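DspB (Aggregatibacter actinomycetemcomitans, PDB 1YHT) acts as a biofilm-releasing glycoside hydrolase, a family 20 beta-N-acetylhexosaminidase that probably cleaves the N-acetylglucosamine polymer of the bacterial biofilm matrix. Local coordinates at residues Pro32-Ser37 with Lys338-Gln343; Glu63-Asn68 with Leu92-Leu97; Pro118-Ala123 with Gly181-Gly186; Gly219-Thr224 with Asp254-Leu259; Lys296-Asn301 with Glu351-Lys356. All blocks are in the same frame, centred on the assembly; numbering follows the deposited sequence.

Contact 1: residues Pro32-Ser37 with Lys338-Gln343; sequences PEVIKS and KDETIQ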
# COMPACT_ATOMS: atom_id res chain seq x y z
N PRO A 32 17.12 6.26 -2.85
CA PRO A 32 17.02 6.98 -1.57
C PRO A 32 16.89 8.51 -1.67
O PRO A 32 16.07 9.12 -0.97
CB PRO A 32 18.32 6.59 -0.86
CG PRO A 32 18.60 5.22 -1.35
CD PRO A 32 18.16 5.22 -2.80
N GLU A 33 17.66 9.11 -2.55
CA GLU A 33 17.60 10.56 -2.79
C GLU A 33 16.19 11.04 -3.16
O GLU A 33 15.71 12.01 -2.62
CB GLU A 33 18.59 10.99 -3.88
CG GLU A 33 20.03 11.18 -3.40
CD GLU A 33 20.27 12.45 -2.59
OE1 GLU A 33 19.42 13.37 -2.67
OE2 GLU A 33 21.31 12.50 -1.86
N VAL A 34 15.57 10.35 -4.09
CA VAL A 34 14.23 10.68 -4.56
C VAL A 34 13.19 10.39 -3.49
O VAL A 34 12.26 11.17 -3.31
CB VAL A 34 13.91 9.96 -5.86
CG1 VAL A 34 12.46 10.13 -6.23
CG2 VAL A 34 14.85 10.44 -7.01
N ILE A 35 13.35 9.30 -2.74
CA ILE A 35 12.47 9.01 -1.62
C ILE A 35 12.52 10.13 -0.58
O ILE A 35 11.48 10.57 -0.05
CB ILE A 35 12.78 7.65 -0.99
CG1 ILE A 35 12.34 6.52 -1.99
CG2 ILE A 35 12.01 7.50 0.31
CD1 ILE A 35 12.72 5.13 -1.60
N LYS A 36 13.72 10.62 -0.28
CA LYS A 36 13.88 11.78 0.59
C LYS A 36 13.21 13.06 0.04
O LYS A 36 12.70 13.85 0.83
CB LYS A 36 15.35 12.05 0.86
CG LYS A 36 16.00 11.08 1.83
CD LYS A 36 17.51 11.25 1.79
CE LYS A 36 18.22 10.34 2.80
NZ LYS A 36 19.59 10.83 3.01
N SER A 37 13.23 13.26 -1.28
CA SER A 37 12.50 14.37 -1.87
C SER A 37 10.98 14.27 -1.68
O SER A 37 10.32 15.25 -1.40
CB SER A 37 12.87 14.53 -3.36
OG SER A 37 14.22 14.97 -3.52
N LYS A 338 12.08 8.03 -15.30
CA LYS A 338 12.96 8.02 -14.16
C LYS A 338 12.26 8.44 -12.87
O LYS A 338 11.34 9.25 -12.87
CB LYS A 338 14.12 8.97 -14.38
CG LYS A 338 15.02 8.51 -15.52
CD LYS A 338 15.78 7.23 -15.10
CE LYS A 338 17.01 7.01 -15.99
NZ LYS A 338 16.70 6.11 -17.14
N ASP A 339 12.74 7.86 -11.78
CA ASP A 339 12.23 8.14 -10.46
C ASP A 339 12.15 9.66 -10.21
O ASP A 339 11.11 10.18 -9.84
CB ASP A 339 13.04 7.35 -9.37
CG ASP A 339 14.52 7.60 -9.40
OD1 ASP A 339 15.01 8.39 -10.23
OD2 ASP A 339 15.22 6.97 -8.54
N GLU A 340 13.23 10.38 -10.48
CA GLU A 340 13.22 11.83 -10.28
C GLU A 340 12.19 12.57 -11.16
O GLU A 340 11.58 13.51 -10.71
CB GLU A 340 14.64 12.39 -10.45
CG GLU A 340 14.73 13.89 -10.39
CD GLU A 340 14.32 14.53 -9.06
OE1 GLU A 340 14.04 13.83 -8.04
OE2 GLU A 340 14.27 15.80 -9.04
N THR A 341 11.97 12.12 -12.39
CA THR A 341 10.93 12.75 -13.26
C THR A 341 9.55 12.55 -12.63
O THR A 341 8.71 13.49 -12.60
CB THR A 341 10.96 12.13 -14.64
OG1 THR A 341 12.24 12.34 -15.21
CG2 THR A 341 9.88 12.69 -15.59
N ILE A 342 9.32 11.35 -12.13
CA ILE A 342 8.04 11.07 -11.46
C ILE A 342 7.83 11.98 -10.25
O ILE A 342 6.75 12.58 -10.03
CB ILE A 342 7.94 9.60 -11.02
CG1 ILE A 342 7.89 8.69 -12.25
CG2 ILE A 342 6.67 9.41 -10.10
CD1 ILE A 342 8.27 7.25 -11.95
N GLN A 343 8.86 12.03 -9.41
CA GLN A 343 8.79 12.86 -8.23
C GLN A 343 8.54 14.34 -8.57
O GLN A 343 7.65 14.97 -8.00
CB GLN A 343 10.07 12.69 -7.44
CG GLN A 343 10.09 13.35 -6.07
CD GLN A 343 10.55 14.82 -6.08
OE1 GLN A 343 11.48 15.19 -6.78
NE2 GLN A 343 9.87 15.63 -5.32
O HOH W 1 15.17 13.97 -5.72
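Val34 and Ser37 of helix 32-44 face Asp339, Glu340 and Gln343 of helix 339-358 in the outer helical layer of a TIM barrel. The two short segments run almost parallel, with their N-to-C directions 7° apart and their axes 9.7 Å from each other at closest approach. Val34 is the wedge between them. With its CG1 anti to the backbone N (chi1 171°), the two methyls part company: CG1 lies 3.7 Å from Gln343 CB, while CG2 reaches the first turn of the other helix, 3.7 Å from Asp339 CG and 3.6 Å from Glu340 OE1. Polar contact between the helices goes through a water, 2.6 Å from Ser37 OG and donating to Glu340 OE1, also at 2.6 Å. A bend at chi2 (63°) turns Glu340 CD out of the extended line, and OE1 meets the water. Asp339 is held by its own helix start, OD1 accepting from Glu340 N at 2.7 Å from above the carboxylate plane, while OD2 accepts from Ser31 N just ahead of helix 32-44. One carboxylate therefore binds the N-terminal ends of both helices. Since strands 18-24 and 324-329 pair in parallel, this is the packing of the first and last barrel helices that closes a TIM barrel's outer ring.

Contact 2: residues Glu63-Asn68 with Leu92-Leu97; sequences ESHLLN and LSYRQL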
# COMPACT_ATOMS: atom_id res chain seq x y z
N GLU A 63 15.83 -5.27 1.39
CA GLU A 63 16.66 -6.33 1.85
C GLU A 63 15.92 -7.24 2.84
O GLU A 63 15.04 -6.79 3.61
CB GLU A 63 17.93 -5.76 2.48
CG GLU A 63 18.97 -6.79 2.84
CD GLU A 63 20.39 -6.25 3.06
OE1 GLU A 63 20.64 -5.02 3.10
OE2 GLU A 63 21.26 -7.11 3.13
N SER A 64 16.33 -8.51 2.85
CA SER A 64 15.68 -9.53 3.69
C SER A 64 16.62 -10.69 4.03
O SER A 64 17.16 -11.33 3.13
CB SER A 64 14.46 -10.14 3.00
OG SER A 64 13.86 -11.15 3.82
N HIS A 65 16.81 -10.93 5.33
CA HIS A 65 17.41 -12.20 5.80
C HIS A 65 16.49 -13.41 5.51
O HIS A 65 16.91 -14.41 4.99
CB HIS A 65 17.66 -12.14 7.32
CG HIS A 65 18.94 -11.48 7.73
ND1 HIS A 65 19.20 -10.14 7.51
CD2 HIS A 65 20.01 -11.97 8.41
CE1 HIS A 65 20.39 -9.85 8.00
NE2 HIS A 65 20.92 -10.95 8.53
N LEU A 66 15.21 -13.27 5.86
CA LEU A 66 14.26 -14.40 5.72
C LEU A 66 14.09 -14.88 4.29
O LEU A 66 13.98 -16.10 4.02
CB LEU A 66 12.89 -14.01 6.33
CG LEU A 66 12.59 -14.35 7.79
CD1 LEU A 66 13.60 -13.87 8.69
CD2 LEU A 66 11.27 -13.72 8.20
N LEU A 67 14.03 -13.94 3.35
CA LEU A 67 13.93 -14.27 1.93
C LEU A 67 15.28 -14.37 1.22
O LEU A 67 15.34 -14.62 0.04
CB LEU A 67 13.01 -13.30 1.21
CG LEU A 67 11.65 -13.09 1.89
CD1 LEU A 67 10.94 -11.97 1.24
CD2 LEU A 67 10.79 -14.34 1.86
N ASN A 68 16.35 -14.19 1.99
CA ASN A 68 17.72 -14.26 1.55
C ASN A 68 18.02 -13.39 0.30
O ASN A 68 18.43 -13.88 -0.74
CB ASN A 68 18.19 -15.73 1.34
CG ASN A 68 19.69 -15.83 1.21
OD1 ASN A 68 20.41 -14.91 1.58
ND2 ASN A 68 20.18 -16.96 0.69
N LEU A 92 16.32 -1.97 -1.67
CA LEU A 92 16.98 -1.05 -0.74
C LEU A 92 17.73 -1.87 0.27
O LEU A 92 17.15 -2.77 0.89
CB LEU A 92 15.95 -0.14 -0.04
CG LEU A 92 15.28 0.89 -0.93
CD1 LEU A 92 14.04 1.50 -0.24
CD2 LEU A 92 16.26 1.98 -1.42
N SER A 93 19.00 -1.54 0.48
CA SER A 93 19.76 -2.18 1.52
C SER A 93 19.28 -1.69 2.88
O SER A 93 18.68 -0.64 3.01
CB SER A 93 21.26 -1.87 1.38
OG SER A 93 21.52 -0.54 1.79
N TYR A 94 19.62 -2.46 3.92
CA TYR A 94 19.34 -2.03 5.29
C TYR A 94 20.01 -0.68 5.65
O TYR A 94 19.42 0.13 6.35
CB TYR A 94 19.86 -3.05 6.29
CG TYR A 94 19.22 -4.41 6.26
CD1 TYR A 94 17.82 -4.57 6.20
CD2 TYR A 94 20.00 -5.55 6.35
CE1 TYR A 94 17.25 -5.84 6.20
CE2 TYR A 94 19.41 -6.84 6.37
CZ TYR A 94 18.05 -6.96 6.28
OH TYR A 94 17.52 -8.26 6.30
N ARG A 95 21.23 -0.46 5.20
CA ARG A 95 21.90 0.84 5.40
C ARG A 95 21.17 1.99 4.73
O ARG A 95 20.94 3.05 5.33
CB ARG A 95 23.36 0.76 4.94
CG ARG A 95 24.11 2.11 4.87
CD ARG A 95 25.65 1.91 4.85
NE ARG A 95 26.28 2.75 5.91
CZ ARG A 95 26.54 2.37 7.17
NH1 ARG A 95 26.31 1.12 7.58
NH2 ARG A 95 27.09 3.26 8.02
N GLN A 96 20.76 1.76 3.49
CA GLN A 96 19.90 2.70 2.78
C GLN A 96 18.59 2.97 3.50
O GLN A 96 18.19 4.13 3.65
CB GLN A 96 19.63 2.23 1.36
CG GLN A 96 20.86 2.36 0.50
CD GLN A 96 20.75 1.65 -0.84
OE1 GLN A 96 19.92 0.78 -1.04
NE2 GLN A 96 21.62 2.05 -1.77
N LEU A 97 17.94 1.92 3.98
CA LEU A 97 16.69 2.10 4.73
C LEU A 97 16.91 2.85 6.04
O LEU A 97 16.05 3.62 6.46
CB LEU A 97 16.08 0.76 4.99
CG LEU A 97 15.51 0.01 3.78
CD1 LEU A 97 15.49 -1.49 3.99
CD2 LEU A 97 14.15 0.58 3.42
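Glu63 lies across the ring of Tyr94, and its chain can be followed over that ring to the start of helix 94-106. CB is 3.5 Å from Leu92 O, the carbonyl to which Glu63 N donates a hydrogen bond. With CG anti to the backbone N (chi1 -173°), that carbon comes over the ring face, CG standing 3.6 Å from the Tyr94 centroid in a CH-pi contact. The carboxylate stacks beyond it, only 5° from the ring plane, with CD 3.4 Å from Tyr94 CD2. OE1 ends the run by accepting from Tyr94 N at 2.9 Å on its anti side; the positive end of the helix would probably favour a charged carboxylate there. OE2 turns to Arg70, a salt bridge, and to Ala71 N. At the other end of the tyrosine, OH pairs nearly straight (177°) with His65 ND1 at 2.8 Å, and takes a weak bond from His65 N. Ser93 and Gln96 close the helix start as a capping box. The Glu63 and Tyr94 bonds join the loop after strand 49-53 to helix 94-106; Ile170 of helix 154-171 touches Tyr94, and Pro32 and Ile35 of helix 32-44 pack on Leu92.

Contact 3: residues Pro118-Ala123 with Gly181-Gly186; sequences PNHMTA and GGDEFG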
# COMPACT_ATOMS: atom_id res chain seq x y z
N PRO A 118 -3.50 -11.53 0.92
CA PRO A 118 -2.99 -12.80 0.41
C PRO A 118 -2.59 -12.83 -1.05
O PRO A 118 -1.96 -13.80 -1.47
CB PRO A 118 -4.18 -13.77 0.61
CG PRO A 118 -5.34 -12.95 0.59
CD PRO A 118 -4.96 -11.56 1.09
N ASN A 119 -3.01 -11.83 -1.83
CA ASN A 119 -2.61 -11.71 -3.24
C ASN A 119 -1.41 -10.72 -3.32
O ASN A 119 -0.81 -10.40 -2.29
CB ASN A 119 -3.86 -11.33 -4.08
CG ASN A 119 -3.84 -11.91 -5.52
OD1 ASN A 119 -4.68 -12.79 -5.90
ND2 ASN A 119 -2.92 -11.42 -6.34
N HIS A 120 -1.08 -10.23 -4.52
CA HIS A 120 -0.08 -9.18 -4.69
C HIS A 120 1.23 -9.53 -3.94
O HIS A 120 1.86 -8.69 -3.29
CB HIS A 120 -0.68 -7.83 -4.26
CG HIS A 120 -1.65 -7.27 -5.26
ND1 HIS A 120 -1.25 -6.76 -6.48
CD2 HIS A 120 -3.00 -7.13 -5.22
CE1 HIS A 120 -2.32 -6.36 -7.15
NE2 HIS A 120 -3.39 -6.55 -6.40
N MET A 121 1.66 -10.79 -4.07
CA MET A 121 2.85 -11.26 -3.34
C MET A 121 3.71 -12.22 -4.10
O MET A 121 4.47 -12.97 -3.50
CB MET A 121 2.47 -11.80 -1.95
CG MET A 121 1.52 -12.96 -1.90
SD MET A 121 1.12 -13.57 -0.25
CE MET A 121 2.75 -13.63 0.50
N THR A 122 3.65 -12.18 -5.43
CA THR A 122 4.43 -13.11 -6.25
C THR A 122 5.94 -12.98 -6.04
O THR A 122 6.63 -13.96 -6.05
CB THR A 122 4.08 -13.03 -7.73
OG1 THR A 122 2.67 -13.18 -7.86
CG2 THR A 122 4.76 -14.15 -8.51
N ALA A 123 6.45 -11.77 -5.85
CA ALA A 123 7.89 -11.60 -5.68
C ALA A 123 8.38 -12.37 -4.44
O ALA A 123 9.41 -13.02 -4.45
CB ALA A 123 8.23 -10.12 -5.57
N GLY A 181 -2.18 -5.03 3.65
CA GLY A 181 -2.68 -5.19 2.32
C GLY A 181 -4.15 -5.54 2.32
O GLY A 181 -4.96 -4.77 2.90
N GLY A 182 -4.47 -6.68 1.69
CA GLY A 182 -5.85 -7.16 1.62
C GLY A 182 -6.66 -6.65 0.42
O GLY A 182 -7.90 -6.60 0.48
N ASP A 183 -5.96 -6.29 -0.66
CA ASP A 183 -6.61 -5.90 -1.90
C ASP A 183 -6.63 -6.99 -2.95
O ASP A 183 -5.69 -7.79 -3.06
CB ASP A 183 -5.98 -4.64 -2.51
CG ASP A 183 -4.49 -4.84 -2.86
OD1 ASP A 183 -3.79 -5.55 -2.11
OD2 ASP A 183 -4.03 -4.28 -3.89
N GLU A 184 -7.74 -7.00 -3.69
CA GLU A 184 -7.93 -7.78 -4.90
C GLU A 184 -7.60 -9.24 -4.73
O GLU A 184 -6.89 -9.80 -5.54
CB GLU A 184 -7.09 -7.19 -6.07
CG GLU A 184 -7.34 -5.73 -6.37
CD GLU A 184 -6.58 -5.23 -7.60
OE1 GLU A 184 -5.36 -5.52 -7.70
OE2 GLU A 184 -7.22 -4.55 -8.46
N PHE A 185 -8.16 -9.88 -3.71
CA PHE A 185 -7.87 -11.27 -3.42
C PHE A 185 -9.17 -12.06 -3.60
O PHE A 185 -10.28 -11.48 -3.53
CB PHE A 185 -7.33 -11.44 -1.98
CG PHE A 185 -8.35 -11.11 -0.92
CD1 PHE A 185 -9.20 -12.09 -0.45
CD2 PHE A 185 -8.51 -9.82 -0.46
CE1 PHE A 185 -10.16 -11.79 0.46
CE2 PHE A 185 -9.51 -9.52 0.44
CZ PHE A 185 -10.31 -10.52 0.91
N GLY A 186 -9.04 -13.35 -3.88
CA GLY A 186 -10.21 -14.24 -3.97
C GLY A 186 -11.20 -13.97 -5.10
O GLY A 186 -12.39 -14.29 -4.99
O HOH W 2 -3.78 -8.96 -1.62
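His120 NE2 donates to Glu184 OE1 over 2.6 Å, the shortest polar bond between the two loops, with an angle of 148° at the hydrogen. OE1 uses its anti lone pair and sits 5° out of the imidazole plane, while ring and carboxylate are nearly coplanar. The other ring nitrogen, ND1, is hydrogen-bonded to Asp56 OD1, so the ring is held at both nitrogens. The Asp183 side chain runs at about a right angle to that of His120, yet its carboxylate lies nearly parallel to the ring plane, OD2 3.3 Å from His120 CD2. Both loops leave the C-terminal ends of adjacent parallel strands, 110-117 and 177-181, where TIM barrels carry their active sites. In family 20 enzymes an Asp-Glu pair after the fourth strand serves substrate-assisted catalysis, in which the substrate's acetamido group attacks, and Asp183 and Glu184 probably fill that place; bound acetic acid near the first and glycerol near the second are consistent with a pocket. His120 would then be a second-shell residue that orients Glu184. Nearby, a water joins Asn119 N at 3.0 Å to Asp183 O at 2.7 Å. Pro118, preceded by a cis peptide bond, sets its CG 3.6 Å from Phe185 CB, and the edge of the Phe185 ring meets Gly182 O.

Contact 4: residues Gly219-Thr224 with Asp254-Leu259; sequences GLIKNT and DMRVSL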
# COMPACT_ATOMS: atom_id res chain seq x y z
N GLY A 219 -12.05 -6.46 1.36
CA GLY A 219 -12.64 -7.60 2.05
C GLY A 219 -13.70 -7.27 3.05
O GLY A 219 -14.17 -8.13 3.75
N LEU A 220 -14.10 -5.99 3.08
CA LEU A 220 -15.08 -5.52 4.04
C LEU A 220 -16.44 -5.58 3.38
O LEU A 220 -16.78 -4.74 2.53
CB LEU A 220 -14.75 -4.08 4.50
CG LEU A 220 -13.41 -3.94 5.23
CD1 LEU A 220 -13.09 -2.51 5.60
CD2 LEU A 220 -13.37 -4.79 6.47
N ILE A 221 -17.19 -6.64 3.74
CA ILE A 221 -18.51 -6.86 3.18
C ILE A 221 -19.55 -6.83 4.28
O ILE A 221 -19.24 -7.01 5.43
CB ILE A 221 -18.57 -8.15 2.36
CG1 ILE A 221 -18.40 -9.40 3.26
CG2 ILE A 221 -17.52 -8.12 1.21
CD1 ILE A 221 -18.66 -10.67 2.50
N LYS A 222 -20.79 -6.56 3.91
CA LYS A 222 -21.89 -6.46 4.89
C LYS A 222 -22.12 -7.72 5.72
O LYS A 222 -22.43 -7.62 6.89
CB LYS A 222 -23.19 -6.12 4.17
CG LYS A 222 -23.25 -4.72 3.65
CD LYS A 222 -24.61 -4.46 2.95
CE LYS A 222 -24.50 -3.43 1.86
NZ LYS A 222 -25.78 -3.39 1.04
N ASN A 223 -21.94 -8.89 5.10
CA ASN A 223 -22.16 -10.18 5.76
C ASN A 223 -21.27 -10.46 6.92
O ASN A 223 -21.68 -11.19 7.83
CB ASN A 223 -21.94 -11.35 4.79
CG ASN A 223 -23.12 -11.60 3.92
OD1 ASN A 223 -24.18 -10.99 4.10
ND2 ASN A 223 -22.94 -12.48 2.93
N THR A 224 -20.06 -9.89 6.91
CA THR A 224 -18.99 -10.29 7.84
C THR A 224 -18.20 -9.14 8.51
O THR A 224 -17.45 -9.38 9.43
CB THR A 224 -17.96 -11.18 7.12
OG1 THR A 224 -17.37 -10.47 6.03
CG2 THR A 224 -18.58 -12.50 6.60
N ASP A 254 -23.50 -3.72 -3.73
CA ASP A 254 -24.55 -4.29 -2.90
C ASP A 254 -23.98 -5.14 -1.79
O ASP A 254 -24.57 -5.28 -0.75
CB ASP A 254 -25.47 -5.16 -3.76
CG ASP A 254 -26.71 -5.58 -3.01
OD1 ASP A 254 -27.41 -4.68 -2.48
OD2 ASP A 254 -26.93 -6.81 -2.91
N MET A 255 -22.82 -5.72 -2.03
CA MET A 255 -22.24 -6.64 -1.07
C MET A 255 -21.27 -5.95 -0.12
O MET A 255 -21.22 -6.24 1.04
CB MET A 255 -21.46 -7.68 -1.83
CG MET A 255 -22.20 -8.93 -2.19
SD MET A 255 -21.09 -9.98 -3.17
CE MET A 255 -19.52 -10.00 -2.27
N ARG A 256 -20.44 -5.07 -0.67
CA ARG A 256 -19.39 -4.44 0.12
C ARG A 256 -19.94 -3.34 1.02
O ARG A 256 -21.00 -2.77 0.76
CB ARG A 256 -18.33 -3.87 -0.80
CG ARG A 256 -17.58 -4.94 -1.53
CD ARG A 256 -16.42 -4.38 -2.30
NE ARG A 256 -15.69 -5.41 -3.00
CZ ARG A 256 -14.55 -5.22 -3.65
NH1 ARG A 256 -13.99 -4.02 -3.70
NH2 ARG A 256 -13.97 -6.24 -4.27
N VAL A 257 -19.18 -3.02 2.07
CA VAL A 257 -19.51 -1.89 2.92
C VAL A 257 -19.03 -0.55 2.27
O VAL A 257 -17.95 -0.45 1.71
CB VAL A 257 -18.94 -2.11 4.38
CG1 VAL A 257 -17.46 -1.98 4.39
CG2 VAL A 257 -19.49 -1.09 5.33
N SER A 258 -19.86 0.48 2.35
CA SER A 258 -19.47 1.83 1.90
C SER A 258 -18.60 2.52 2.97
O SER A 258 -18.56 2.10 4.13
CB SER A 258 -20.73 2.67 1.70
OG SER A 258 -21.28 3.03 2.94
N LEU A 259 -17.93 3.58 2.56
CA LEU A 259 -17.13 4.34 3.47
C LEU A 259 -18.04 4.89 4.60
O LEU A 259 -17.70 4.76 5.77
CB LEU A 259 -16.31 5.40 2.73
CG LEU A 259 -15.44 6.30 3.62
CD1 LEU A 259 -14.15 6.76 2.93
CD2 LEU A 259 -16.24 7.47 4.10
O HOH W 3 -22.09 -8.84 2.13
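Lys222 stretches over the end of helix 246-255 to reach Asp254. Its CG is anti to the carbonyl carbon (chi1 -72°) and the chain beyond stays extended, CG passing 3.6 Å from Met255 O. NZ then donates to Asp254 O at 2.9 Å, from a position tilted 34° from the carbonyl plane. The carboxylate of Asp254 takes a lesser part, its OD1 4.1 Å from NZ, too far for a salt bridge. Next to the lysine the backbones form a single antiparallel beta bridge in which Ile221 and Arg256 are the non-hydrogen-bonded pair, CA to CA 4.0 Å. It is flanked by Val257 N to Leu220 O and by Lys222 N to Met255 O. The bridge ties the loop that leaves the C-terminal end of TIM-barrel strand 212-216 to the link between helices 246-255 and 259-264. Val257 places CG1 between its backbone N and carbonyl carbon (chi1 71°), which presses that methyl to 3.4 Å from Leu220 CB, tighter than usual carbon contact. Leu262 of helix 259-264 touches both side chains. Ile221 CG2 lies 4.2 Å from Arg256 CG, and a water accepts from Asn223 N while donating to Met255 O at 3.0 Å.

Contact 5: residues Lys296-Asn301 with Glu351-Lys356; sequences KDVIKN and EAVIHK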
# COMPACT_ATOMS: atom_id res chain seq x y z
N LYS A 296 -4.57 20.48 -10.46
CA LYS A 296 -5.59 21.52 -10.53
C LYS A 296 -6.98 20.92 -10.37
O LYS A 296 -7.84 21.51 -9.73
CB LYS A 296 -5.47 22.31 -11.85
CG LYS A 296 -4.32 23.28 -11.82
CD LYS A 296 -4.00 23.81 -13.20
CE LYS A 296 -3.00 25.00 -13.08
NZ LYS A 296 -3.06 25.85 -14.31
N ASP A 297 -7.16 19.73 -10.92
CA ASP A 297 -8.44 19.00 -10.87
C ASP A 297 -8.80 18.63 -9.43
O ASP A 297 -9.92 18.85 -9.00
CB ASP A 297 -8.37 17.78 -11.82
CG ASP A 297 -9.73 17.06 -11.98
OD1 ASP A 297 -10.76 17.73 -12.13
OD2 ASP A 297 -9.73 15.81 -11.99
N VAL A 298 -7.83 18.14 -8.67
CA VAL A 298 -8.03 17.88 -7.24
C VAL A 298 -8.36 19.19 -6.49
O VAL A 298 -9.26 19.25 -5.67
CB VAL A 298 -6.76 17.19 -6.65
CG1 VAL A 298 -6.73 17.23 -5.10
CG2 VAL A 298 -6.68 15.78 -7.20
N ILE A 299 -7.63 20.25 -6.79
CA ILE A 299 -7.87 21.51 -6.11
C ILE A 299 -9.30 22.02 -6.36
O ILE A 299 -9.99 22.44 -5.42
CB ILE A 299 -6.84 22.56 -6.56
CG1 ILE A 299 -5.45 22.23 -5.96
CG2 ILE A 299 -7.28 23.99 -6.16
CD1 ILE A 299 -4.33 22.79 -6.75
N LYS A 300 -9.73 21.96 -7.62
CA LYS A 300 -11.05 22.49 -8.03
C LYS A 300 -12.22 21.61 -7.58
O LYS A 300 -13.23 22.12 -7.08
CB LYS A 300 -11.05 22.59 -9.55
CG LYS A 300 -12.29 23.19 -10.20
CD LYS A 300 -12.09 24.63 -10.57
CE LYS A 300 -12.93 24.99 -11.81
NZ LYS A 300 -14.32 24.53 -11.68
N ASN A 301 -12.03 20.30 -7.70
CA ASN A 301 -13.12 19.32 -7.70
C ASN A 301 -13.08 18.27 -6.58
O ASN A 301 -14.10 17.63 -6.32
CB ASN A 301 -13.19 18.58 -9.06
CG ASN A 301 -13.33 19.53 -10.25
OD1 ASN A 301 -12.48 19.55 -11.16
ND2 ASN A 301 -14.36 20.31 -10.24
N GLU A 351 1.11 17.92 -3.04
CA GLU A 351 0.80 19.12 -2.27
C GLU A 351 -0.70 19.40 -2.16
O GLU A 351 -1.21 19.68 -1.09
CB GLU A 351 1.51 20.37 -2.84
CG GLU A 351 3.01 20.30 -2.67
CD GLU A 351 3.74 21.43 -3.39
OE1 GLU A 351 3.07 22.24 -4.10
OE2 GLU A 351 4.96 21.50 -3.20
N ALA A 352 -1.38 19.35 -3.29
CA ALA A 352 -2.83 19.59 -3.38
C ALA A 352 -3.63 18.60 -2.52
O ALA A 352 -4.52 18.98 -1.81
CB ALA A 352 -3.30 19.46 -4.82
N VAL A 353 -3.31 17.32 -2.62
CA VAL A 353 -4.02 16.31 -1.84
C VAL A 353 -3.85 16.55 -0.32
O VAL A 353 -4.84 16.52 0.45
CB VAL A 353 -3.54 14.88 -2.21
CG1 VAL A 353 -4.18 13.82 -1.26
CG2 VAL A 353 -3.88 14.56 -3.66
N ILE A 354 -2.64 16.87 0.09
CA ILE A 354 -2.31 17.14 1.50
C ILE A 354 -3.04 18.39 1.97
O ILE A 354 -3.64 18.38 3.03
CB ILE A 354 -0.77 17.26 1.77
CG1 ILE A 354 -0.09 15.90 1.60
CG2 ILE A 354 -0.49 17.80 3.14
CD1 ILE A 354 1.43 15.91 1.54
N HIS A 355 -2.94 19.46 1.21
CA HIS A 355 -3.59 20.70 1.57
C HIS A 355 -5.12 20.57 1.56
O HIS A 355 -5.75 21.06 2.46
CB HIS A 355 -3.18 21.85 0.65
CG HIS A 355 -1.76 22.30 0.82
ND1 HIS A 355 -1.18 22.48 2.06
CD2 HIS A 355 -0.83 22.66 -0.09
CE1 HIS A 355 0.08 22.88 1.90
NE2 HIS A 355 0.32 22.99 0.61
N LYS A 356 -5.69 19.92 0.56
CA LYS A 356 -7.15 19.74 0.51
C LYS A 356 -7.65 18.88 1.64
O LYS A 356 -8.78 19.07 2.10
CB LYS A 356 -7.60 19.15 -0.81
CG LYS A 356 -7.47 20.09 -2.01
CD LYS A 356 -8.49 21.27 -2.00
CE LYS A 356 -9.91 20.78 -1.99
NZ LYS A 356 -10.72 21.39 -3.07
O HOH W 4 -13.35 21.34 -4.10
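Ile299 and Val298 pack against Ala352 and Val353 in a near-parallel helix pair of the outer layer, joined at one end by a lysine. The segments of helices 287-301 and 339-358 run 20° apart, with their axes 9.0 Å from each other at closest approach. Ala352 lets them come close: its CB lies 3.7 Å from Ile299 CG1, with CD1 of the same isoleucine also alongside. Val298 holds the inner side. CG1, anti to the backbone N (chi1 165°), is 4.1 Å from Ala352 CB and 4.2 Å from Val353 CG2. Leu277 of helix 274-277 touches Val353. Helix 287-301 lies on the connection, which also holds helix 274-277 and short strand 278-279, from strand 269-271 to its parallel neighbour 324-329. Helix 339-358 comes after that second strand, so the contact sets two successive long helices of the TIM barrel side by side. Where helix 287-301 ends, Lys356 curls toward its last carbonyls. The chain is bent at chi2, chi3 and chi4, and NZ donates to Ile299 O at 2.7 Å from above the carbonyl plane, 36° out of it. A water that accepts from NZ at 2.8 Å donates in turn to Lys300 O at 3.1 Å, and NZ also makes a weak hydrogen bond to Trp302 O. The ammonium charge would probably suit the partly negative C-terminal end of the helix.

Contacts 2, 3 and 5 are buried; contacts 1 and 4 are partly buried. Contacts 1 and 5 both use helix 339-358, one at its beginning and one near its end, and set it nearly parallel to another helix; both have a bridging water, and contact 5 adds a direct lysine-to-carbonyl bond. Contact 2 touches contact 1 through Pro32 and Leu92 but is more polar, with a carboxylate stacked on a ring. Contact 3, about 11 Å from the chain centre, is the most central and the one at the probable active site, ruled by a short histidine-carboxylate bond. Contact 4, about 20 Å out, rests mainly on backbone bonds; it meets contact 3 where Phe185 packs on Gly219.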